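Local atomic coordinates of proabylysin (Pyrococcus abyssi, PDB entry 4JIU), a protein that binds zinc and is the zymogen of abylysin, a small soluble metallopeptidase (minigluzincin) that probably hydrolyses peptide bonds once activated. Residues 40-43 against 44-48; 60-63 against 64-67; 94-97 against 98-102. The protein carries 1 engineered substitution. All coordinates share one frame; numbering follows the deposited sequence.

Overall arrangement
Interaction 2 is the buried one: it lies in helix 51-67, and its chemistry is that of a metal site, with two histidines on a zinc ion. Interaction 1 is partly buried, at the end of strand 39-42, where a carboxylate and a backbone carbonyl organise a turn. Interaction 3, at the end of helix 88-100, is a surface contact in which Met97 lies against Gln101 along with helical hydrogen bonds. Leu42 and Val46 of interaction 1 and Ile96 of interaction 3 all pack on Ile57 of the helix that carries interaction 2. Ile40 of interaction 1 packs on Leu62 and Glu61 of interaction 2, whereas a salt bridge between Asp43 and Arg102 ties interactions 1 and 3. Interactions 2 and 3 do not touch.

Interaction 1 of 3, residues 40-43 against 44-48; sequences ITLD and PAVLN
Asp43 reaches forward over Pro44 to the backbone of Ala45, turning the chain out of strand 39-42 into the 3-10 segment 44-48. Its CB sits 3.3 Å from Pro44 N. With CG anti to the backbone N (chi1 -174°), the side chain swings to the carbonyl side, and CG comes to 3.3 Å from Pro44 CD, the two side chains crossing at about a right angle. OD1 then accepts a hydrogen bond from Ala45 N at 2.9 Å, nearly straight at 167°, with the donor on the anti side of the oxygen and somewhat out of the carboxylate plane. This is an Asx turn. The same oxygen lies 3.3 Å from Ala45 CB. OD2 passes 3.6 Å from Pro44 CD and is held by the backbone N of Leu26 and by a salt bridge to Arg102. Val46 N donates to Asp43 O at 3.0 Å, closing the first 3-10 turn. Leu42 CD1 and Val46 CG1 meet at 4.2 Å, and both side chains rest on Ile57 of helix 51-67. With both carboxylate oxygens engaged, Asp43 is fixed in rotation, and its negative charge is probably stabilised by the arginine.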
ATOM      1  N   ILE A  40       7.261   2.524  -4.852  1.00  9.20           N
ATOM      2  CA  ILE A  40       6.774   2.100  -3.537  1.00  9.15           C
ATOM      3  C   ILE A  40       7.950   1.428  -2.836  1.00  9.95           C
ATOM      4  O   ILE A  40       8.501   0.481  -3.400  1.00 11.79           O
ATOM      5  CB  ILE A  40       5.583   1.155  -3.623  1.00 10.00           C
ATOM      6  CG1 ILE A  40       4.387   1.757  -4.362  1.00 10.36           C
ATOM      7  CG2 ILE A  40       5.266   0.655  -2.211  1.00 11.35           C
ATOM      8  CD1 ILE A  40       3.279   0.802  -4.705  1.00 11.93           C
ATOM      9  N   THR A  41       8.344   1.921  -1.680  1.00 10.28           N
ATOM     10  CA  THR A  41       9.399   1.292  -0.889  1.00 10.87           C
ATOM     11  C   THR A  41       8.780   0.618   0.302  1.00 11.26           C
ATOM     12  O   THR A  41       7.972   1.207   1.026  1.00 12.20           O
ATOM     13  CB  THR A  41      10.406   2.370  -0.473  1.00 12.42           C
ATOM     14  OG1 THR A  41      10.974   2.990  -1.638  1.00 13.85           O
ATOM     15  CG2 THR A  41      11.544   1.733   0.310  1.00 15.16           C
ATOM     16  N   LEU A  42       9.154  -0.658   0.510  1.00 11.94           N
ATOM     17  CA  LEU A  42       8.624  -1.494   1.541  1.00 11.38           C
ATOM     18  C   LEU A  42       9.772  -1.926   2.449  1.00 11.50           C
ATOM     19  O   LEU A  42      10.822  -2.351   1.948  1.00 12.31           O
ATOM     20  CB  LEU A  42       8.026  -2.790   0.983  1.00 13.01           C
ATOM     21  CG  LEU A  42       6.950  -2.607  -0.119  1.00 12.30           C
ATOM     22  CD1 LEU A  42       6.629  -3.976  -0.684  1.00 15.24           C
ATOM     23  CD2 LEU A  42       5.761  -1.858   0.429  1.00 12.76           C
ATOM     24  N   ASP A  43       9.535  -1.921   3.724  1.00 11.78           N
ATOM     25  CA  ASP A  43      10.465  -2.532   4.688  1.00 12.35           C
ATOM     26  C   ASP A  43      10.444  -4.039   4.509  1.00 12.47           C
ATOM     27  O   ASP A  43       9.391  -4.587   4.204  1.00 13.61           O
ATOM     28  CB  ASP A  43      10.057  -2.161   6.095  1.00 13.80           C
ATOM     29  CG  ASP A  43      11.044  -2.640   7.120  1.00 15.52           C
ATOM     30  OD1 ASP A  43      10.888  -3.791   7.585  1.00 17.45           O
ATOM     31  OD2 ASP A  43      11.988  -1.889   7.443  1.00 15.92           O
ATOM     32  N   PRO A  44      11.580  -4.742   4.653  1.00 13.20           N
ATOM     33  CA  PRO A  44      11.566  -6.175   4.463  1.00 14.37           C
ATOM     34  C   PRO A  44      10.549  -6.921   5.313  1.00 16.20           C
ATOM     35  O   PRO A  44      10.099  -8.020   4.900  1.00 17.69           O
ATOM     36  CB  PRO A  44      12.995  -6.593   4.854  1.00 17.37           C
ATOM     37  CG  PRO A  44      13.823  -5.378   4.729  1.00 17.91           C
ATOM     38  CD  PRO A  44      12.908  -4.200   4.888  1.00 13.77           C
ATOM     39  N   ALA A  45      10.152  -6.375   6.456  1.00 16.39           N
ATOM     40  CA  ALA A  45       9.139  -7.073   7.248  1.00 20.24           C
ATOM     41  C   ALA A  45       7.817  -7.259   6.516  1.00 17.21           C
ATOM     42  O   ALA A  45       7.046  -8.194   6.803  1.00 19.84           O
ATOM     43  CB  ALA A  45       8.946  -6.272   8.520  1.00 26.00           C
ATOM     44  N   VAL A  46       7.508  -6.391   5.593  1.00 14.87           N
ATOM     45  CA  VAL A  46       6.262  -6.542   4.842  1.00 15.49           C
ATOM     46  C   VAL A  46       6.201  -7.888   4.147  1.00 18.82           C
ATOM     47  O   VAL A  46       5.121  -8.409   3.957  1.00 18.85           O
ATOM     48  CB  VAL A  46       6.146  -5.383   3.834  1.00 15.53           C
ATOM     49  CG1 VAL A  46       4.977  -5.516   2.858  1.00 16.36           C
ATOM     50  CG2 VAL A  46       6.008  -4.085   4.601  1.00 15.06           C
ATOM     51  N   LEU A  47       7.334  -8.438   3.701  1.00 20.49           N
ATOM     52  CA  LEU A  47       7.350  -9.623   2.829  1.00 18.58           C
ATOM     53  C   LEU A  47       6.955 -10.869   3.576  1.00 19.33           C
ATOM     54  O   LEU A  47       6.709 -11.920   2.979  1.00 21.16           O
ATOM     55  CB  LEU A  47       8.718  -9.789   2.127  1.00 22.51           C
ATOM     56  CG  LEU A  47       9.145  -8.662   1.179  1.00 23.35           C
ATOM     57  CD1 LEU A  47      10.539  -8.962   0.642  1.00 31.34           C
ATOM     58  CD2 LEU A  47       8.159  -8.414   0.040  1.00 32.75           C
ATOM     59  N   ASN A  48       6.871 -10.752   4.932  1.00 19.28           N
ATOM     60  CA  ASN A  48       6.432 -11.838   5.770  1.00 20.95           C
ATOM     61  C   ASN A  48       5.003 -11.680   6.290  1.00 22.99           C
ATOM     62  O   ASN A  48       4.521 -12.470   7.133  1.00 22.52           O
ATOM     63  CB  ASN A  48       7.359 -11.987   6.998  1.00 23.31           C
ATOM     64  CG  ASN A  48       8.799 -12.290   6.649  1.00 30.80           C
ATOM     65  OD1 ASN A  48       9.081 -13.062   5.723  1.00 38.47           O
ATOM     66  ND2 ASN A  48       9.709 -11.647   7.368  1.00 36.83           N
TER

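Interaction 2 of 3, residues 60-63 against 64-67; sequences HELA and HLKA. With ZN (zinc ion), chain B.
The HExxH zinc-binding motif runs along this part of helix 51-67, and its two histidines, one helical turn apart, hold the metal together. His60 NE2 and His64 NE2 each bind the zinc ion at 2.0 Å, which brings these two nitrogens to 3.2 Å from each other. The side chains lie side by side and point the same way, their ring planes inclined at 67°. His60 gets there with CG anti to the backbone N (chi1 -179°), His64 with CG anti to the carbonyl carbon (chi1 -83°). His60 ND1 bonds to Tyr56 OH and His64 ND1 to Thr69 O, second-shell partners that, with the metal bonds, are likely to fix the rotation of both rings. Glu61, its chain bent at chi2, runs alongside His64, with OE1 3.6 Å from CD2 of that ring. The helix keeps its regular bonding beneath, as from Lys66 N to Leu62 O at 2.8 Å. His72 and the carbonyl oxygen of Val105 complete the site, the chain's own last residue on the metal being consistent with a zymogen. Two histidines one turn apart on a helix, with a glutamate following the first, are the HExxH signature of these zinc metallopeptidases.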
ATOM      1  N   HIS A  60      -2.873   0.629  -0.556  1.00  9.10           N
ATOM      2  CA  HIS A  60      -2.779   1.893   0.155  1.00  8.81           C
ATOM      3  C   HIS A  60      -1.772   2.791  -0.513  1.00  8.43           C
ATOM      4  O   HIS A  60      -2.012   3.992  -0.755  1.00  9.21           O
ATOM      5  CB  HIS A  60      -2.459   1.596   1.622  1.00  9.40           C
ATOM      6  CG  HIS A  60      -2.360   2.837   2.463  1.00  9.02           C
ATOM      7  ND1 HIS A  60      -3.298   3.140   3.422  1.00 10.23           N
ATOM      8  CD2 HIS A  60      -1.478   3.856   2.573  1.00  9.43           C
ATOM      9  CE1 HIS A  60      -2.994   4.274   4.042  1.00 10.76           C
ATOM     10  NE2 HIS A  60      -1.871   4.754   3.501  1.00 10.77           N
ATOM     11  N   GLU A  61      -0.584   2.242  -0.772  1.00  8.71           N
ATOM     12  CA  GLU A  61       0.460   3.076  -1.371  1.00  8.84           C
ATOM     13  C   GLU A  61       0.148   3.480  -2.824  1.00  8.78           C
ATOM     14  O   GLU A  61       0.340   4.612  -3.212  1.00  9.27           O
ATOM     15  CB  GLU A  61       1.813   2.421  -1.229  1.00  9.29           C
ATOM     16  CG  GLU A  61       2.236   2.194   0.212  1.00  9.98           C
ATOM     17  CD  GLU A  61       2.270   3.442   1.057  1.00 11.63           C
ATOM     18  OE1 GLU A  61       2.377   4.585   0.606  1.00 14.37           O
ATOM     19  OE2 GLU A  61       2.181   3.248   2.307  1.00 13.49           O
ATOM     20  N   LEU A  62      -0.418   2.552  -3.602  1.00  8.74           N
ATOM     21  CA  LEU A  62      -0.841   2.858  -4.944  0.59  9.55           C
ATOM     22  C   LEU A  62      -1.946   3.924  -4.918  1.00  9.52           C
ATOM     23  O   LEU A  62      -1.975   4.780  -5.811  1.00 10.77           O
ATOM     24  CB  LEU A  62      -1.373   1.654  -5.729  0.59  9.83           C
ATOM     25  CG  LEU A  62      -0.312   0.687  -6.217  0.59 10.37           C
ATOM     26  CD1 LEU A  62      -0.957  -0.581  -6.723  0.59 16.30           C
ATOM     27  CD2 LEU A  62       0.562   1.297  -7.308  0.59 11.90           C
ATOM     28  N   ALA A  63      -2.837   3.893  -3.934  1.00  9.55           N
ATOM     29  CA  ALA A  63      -3.873   4.882  -3.806  1.00  9.42           C
ATOM     30  C   ALA A  63      -3.306   6.267  -3.583  1.00  9.34           C
ATOM     31  O   ALA A  63      -3.822   7.259  -4.114  1.00 10.27           O
ATOM     32  CB  ALA A  63      -4.862   4.498  -2.699  1.00 10.21           C
ATOM     33  N   HIS A  64      -2.213   6.376  -2.837  1.00  8.81           N
ATOM     34  CA  HIS A  64      -1.535   7.676  -2.680  1.00  8.88           C
ATOM     35  C   HIS A  64      -1.113   8.190  -4.038  1.00  9.56           C
ATOM     36  O   HIS A  64      -1.319   9.338  -4.410  1.00 10.79           O
ATOM     37  CB  HIS A  64      -0.325   7.568  -1.761  1.00  9.73           C
ATOM     38  CG  HIS A  64      -0.650   7.649  -0.316  1.00  9.32           C
ATOM     39  ND1 HIS A  64      -1.243   8.778   0.233  1.00  9.93           N
ATOM     40  CD2 HIS A  64      -0.434   6.790   0.706  1.00  9.38           C
ATOM     41  CE1 HIS A  64      -1.394   8.547   1.537  1.00  9.82           C
ATOM     42  NE2 HIS A  64      -0.922   7.342   1.877  1.00  9.85           N
ATOM     43  N   LEU A  65      -0.458   7.338  -4.808  1.00  9.71           N
ATOM     44  CA  LEU A  65       0.071   7.703  -6.104  1.00 10.58           C
ATOM     45  C   LEU A  65      -1.068   8.073  -7.047  1.00 11.05           C
ATOM     46  O   LEU A  65      -0.982   9.100  -7.758  1.00 13.79           O
ATOM     47  CB  LEU A  65       0.893   6.566  -6.697  1.00 11.05           C
ATOM     48  CG  LEU A  65       2.226   6.307  -6.029  1.00 11.86           C
ATOM     49  CD1 LEU A  65       2.863   5.039  -6.650  1.00 14.49           C
ATOM     50  CD2 LEU A  65       3.171   7.463  -6.107  1.00 12.99           C
ATOM     51  N   LYS A  66      -2.109   7.273  -7.113  1.00 11.30           N
ATOM     52  CA  LYS A  66      -3.203   7.527  -8.044  1.00 11.54           C
ATOM     53  C   LYS A  66      -3.997   8.768  -7.692  1.00 11.51           C
ATOM     54  O   LYS A  66      -4.366   9.536  -8.555  1.00 13.20           O
ATOM     55  CB  LYS A  66      -4.092   6.323  -8.090  1.00 12.47           C
ATOM     56  CG  LYS A  66      -5.137   6.460  -9.218  0.65 11.19           C
ATOM     57  CD  LYS A  66      -5.935   5.148  -9.243  0.65 15.81           C
ATOM     58  CE  LYS A  66      -6.772   5.052 -10.500  0.65 17.84           C
ATOM     59  NZ  LYS A  66      -7.893   6.037 -10.369  0.65 20.59           N
ATOM     60  N   ALA A  67      -4.358   8.905  -6.419  1.00 11.27           N
ATOM     61  CA  ALA A  67      -5.088  10.069  -5.945  1.00 12.12           C
ATOM     62  C   ALA A  67      -4.227  11.303  -5.857  1.00 12.28           C
ATOM     63  O   ALA A  67      -4.763  12.408  -5.654  1.00 14.84           O
ATOM     64  CB  ALA A  67      -5.776   9.745  -4.615  1.00 13.37           C
TER
HETATM   65 ZN    ZN B 201      -1.130   6.580   3.711  0.96 10.19          ZN

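Interaction 3 of 3, residues 94-97 against 98-102; sequences DRIM and TKLQR
A surface contact along one helix, at its C-terminal end, joins Met97 to Gln101 where helix 88-100 runs out into the C-terminal tail. Met97 does most of the touching. Its CG is anti to the backbone N (chi1 170°) and the chain then bends at chi2 (70°), which lays the thioether along the last turn: SD comes to 3.7 Å from Arg102 N, and CE rests 3.6 Å from Gln101 CA. The two side chains cross at about a right angle, and CE also meets Gln101 OE1 at 3.7 Å. With an alanine here SD and CE are gone, and a gap would probably open beside Gln101 CA and the backbone of Arg102. The Gln101 amide is held from its other end, where NE2 donates to Thr98 O at 3.0 Å in an almost straight bond (168°), the acceptor lying in the amide plane. Gln101 is also where the helix stops: its phi turns positive, yet its N still donates to Met97 O at 2.8 Å. One turn back, Thr98 N bonds to Asp94 O at 2.9 Å. On the inward face, Ile96 CG2 approaches Leu100 CD1 at 4.3 Å. Ile96 lies against Tyr56 and Ile57, seating this helix on helix 51-67, while Arg102, beyond the helix end, extends to Asp43 just after strand 39-42.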
ATOM      1  N   ASP A  94      -5.116  -2.396  11.490  1.00 13.93           N
ATOM      2  CA  ASP A  94      -4.959  -2.787  12.892  1.00 15.23           C
ATOM      3  C   ASP A  94      -4.157  -4.067  12.987  1.00 13.73           C
ATOM      4  O   ASP A  94      -3.322  -4.226  13.884  1.00 15.97           O
ATOM      5  CB  ASP A  94      -6.333  -2.944  13.545  1.00 17.12           C
ATOM      6  CG  ASP A  94      -7.054  -1.656  13.882  1.00 22.75           C
ATOM      7  OD1 ASP A  94      -6.406  -0.580  13.821  1.00 34.58           O
ATOM      8  OD2 ASP A  94      -8.265  -1.612  14.208  1.00 35.15           O
ATOM      9  N   ARG A  95      -4.446  -5.029  12.117  1.00 13.04           N
ATOM     10  CA  ARG A  95      -3.673  -6.292  12.127  1.00 12.92           C
ATOM     11  C   ARG A  95      -2.205  -6.040  11.880  1.00 12.16           C
ATOM     12  O   ARG A  95      -1.318  -6.640  12.492  1.00 13.36           O
ATOM     13  CB  ARG A  95      -4.297  -7.290  11.136  1.00 13.92           C
ATOM     14  CG  ARG A  95      -5.740  -7.688  11.481  1.00 15.59           C
ATOM     15  CD  ARG A  95      -6.342  -8.670  10.502  1.00 16.56           C
ATOM     16  NE  ARG A  95      -7.753  -8.885  10.747  1.00 19.09           N
ATOM     17  CZ  ARG A  95      -8.542  -9.700  10.042  1.00 19.61           C
ATOM     18  NH1 ARG A  95      -8.020 -10.346   9.004  1.00 25.17           N
ATOM     19  NH2 ARG A  95      -9.817  -9.847  10.338  1.00 27.63           N
ATOM     20  N   ILE A  96      -1.888  -5.224  10.895  1.00 12.14           N
ATOM     21  CA  ILE A  96      -0.514  -4.920  10.549  1.00 11.91           C
ATOM     22  C   ILE A  96       0.192  -4.222  11.680  1.00 12.33           C
ATOM     23  O   ILE A  96       1.319  -4.553  12.060  1.00 13.21           O
ATOM     24  CB  ILE A  96      -0.459  -4.059   9.269  1.00 13.14           C
ATOM     25  CG1 ILE A  96      -0.968  -4.865   8.088  1.00 13.87           C
ATOM     26  CG2 ILE A  96       0.949  -3.531   9.081  1.00 15.17           C
ATOM     27  CD1 ILE A  96      -1.251  -4.020   6.872  1.00 16.28           C
ATOM     28  N   MET A  97      -0.475  -3.261  12.309  1.00 13.36           N
ATOM     29  CA  MET A  97       0.100  -2.583  13.469  1.00 14.70           C
ATOM     30  C   MET A  97       0.313  -3.544  14.629  1.00 14.69           C
ATOM     31  O   MET A  97       1.355  -3.444  15.277  1.00 15.20           O
ATOM     32  CB  MET A  97      -0.808  -1.441  13.927  1.00 16.50           C
ATOM     33  CG  MET A  97      -0.346  -0.915  15.265  1.00 20.86           C
ATOM     34  SD  MET A  97       1.192  -0.024  15.247  1.00 29.51           S
ATOM     35  CE  MET A  97       1.673   0.007  16.977  1.00 87.65           C
ATOM     36  N   THR A  98      -0.619  -4.452  14.881  1.00 14.89           N
ATOM     37  CA  THR A  98      -0.413  -5.422  15.958  1.00 16.30           C
ATOM     38  C   THR A  98       0.852  -6.209  15.701  1.00 15.96           C
ATOM     39  O   THR A  98       1.645  -6.464  16.593  1.00 16.93           O
ATOM     40  CB  THR A  98      -1.632  -6.332  16.035  1.00 18.96           C
ATOM     41  OG1 THR A  98      -2.711  -5.513  16.536  1.00 19.01           O
ATOM     42  CG2 THR A  98      -1.414  -7.495  16.980  1.00 19.14           C
ATOM     43  N   LYS A  99       1.003  -6.645  14.440  1.00 14.19           N
ATOM     44  CA  LYS A  99       2.123  -7.517  14.147  1.00 15.48           C
ATOM     45  C   LYS A  99       3.458  -6.809  14.182  1.00 14.56           C
ATOM     46  O   LYS A  99       4.444  -7.263  14.722  1.00 18.09           O
ATOM     47  CB  LYS A  99       1.953  -8.188  12.811  1.00 17.20           C
ATOM     48  CG  LYS A  99       3.009  -9.315  12.784  1.00 21.14           C
ATOM     49  CD  LYS A  99       2.947 -10.046  11.489  1.00 23.28           C
ATOM     50  CE  LYS A  99       4.026 -11.129  11.386  1.00 23.20           C
ATOM     51  NZ  LYS A  99       4.266 -11.448   9.926  1.00 24.61           N
ATOM     52  N   LEU A 100       3.537  -5.664  13.475  1.00 13.73           N
ATOM     53  CA  LEU A 100       4.803  -5.030  13.210  1.00 14.21           C
ATOM     54  C   LEU A 100       5.111  -3.859  14.128  1.00 15.25           C
ATOM     55  O   LEU A 100       6.278  -3.452  14.177  1.00 18.10           O
ATOM     56  CB  LEU A 100       4.869  -4.564  11.742  1.00 15.01           C
ATOM     57  CG  LEU A 100       4.804  -5.694  10.705  1.00 15.90           C
ATOM     58  CD1 LEU A 100       4.955  -5.091   9.300  1.00 18.22           C
ATOM     59  CD2 LEU A 100       5.833  -6.789  10.955  1.00 23.01           C
ATOM     60  N   GLN A 101       4.105  -3.328  14.809  1.00 14.20           N
ATOM     61  CA  GLN A 101       4.250  -2.230  15.743  1.00 15.12           C
ATOM     62  C   GLN A 101       4.821  -0.997  15.082  1.00 15.92           C
ATOM     63  O   GLN A 101       5.503  -0.226  15.710  1.00 24.50           O
ATOM     64  CB  GLN A 101       5.103  -2.673  16.943  1.00 17.07           C
ATOM     65  CG  GLN A 101       4.425  -3.795  17.711  1.00 17.41           C
ATOM     66  CD  GLN A 101       3.215  -3.425  18.500  1.00 16.22           C
ATOM     67  OE1 GLN A 101       3.305  -2.414  19.265  1.00 21.12           O
ATOM     68  NE2 GLN A 101       2.126  -4.164  18.417  1.00 16.90           N
ATOM     69  N   ARG A 102       4.524  -0.836  13.827  1.00 15.93           N
ATOM     70  CA  ARG A 102       5.015   0.241  12.954  1.00 18.89           C
ATOM     71  C   ARG A 102       3.879   0.528  11.986  1.00 20.68           C
ATOM     72  O   ARG A 102       3.072  -0.352  11.664  1.00 22.54           O
ATOM     73  CB  ARG A 102       6.262  -0.174  12.180  1.00 22.94           C
ATOM     74  CG  ARG A 102       7.386  -0.811  13.021  1.00 25.44           C
ATOM     75  CD  ARG A 102       8.298  -1.716  12.173  1.00 31.55           C
ATOM     76  NE  ARG A 102       9.072  -0.950  11.248  1.00 25.27           N
ATOM     77  CZ  ARG A 102       9.976  -1.398  10.386  1.00 19.72           C
ATOM     78  NH1 ARG A 102      10.246  -2.709  10.327  1.00 25.20           N
ATOM     79  NH2 ARG A 102      10.521  -0.454   9.650  1.00 25.54           N
TER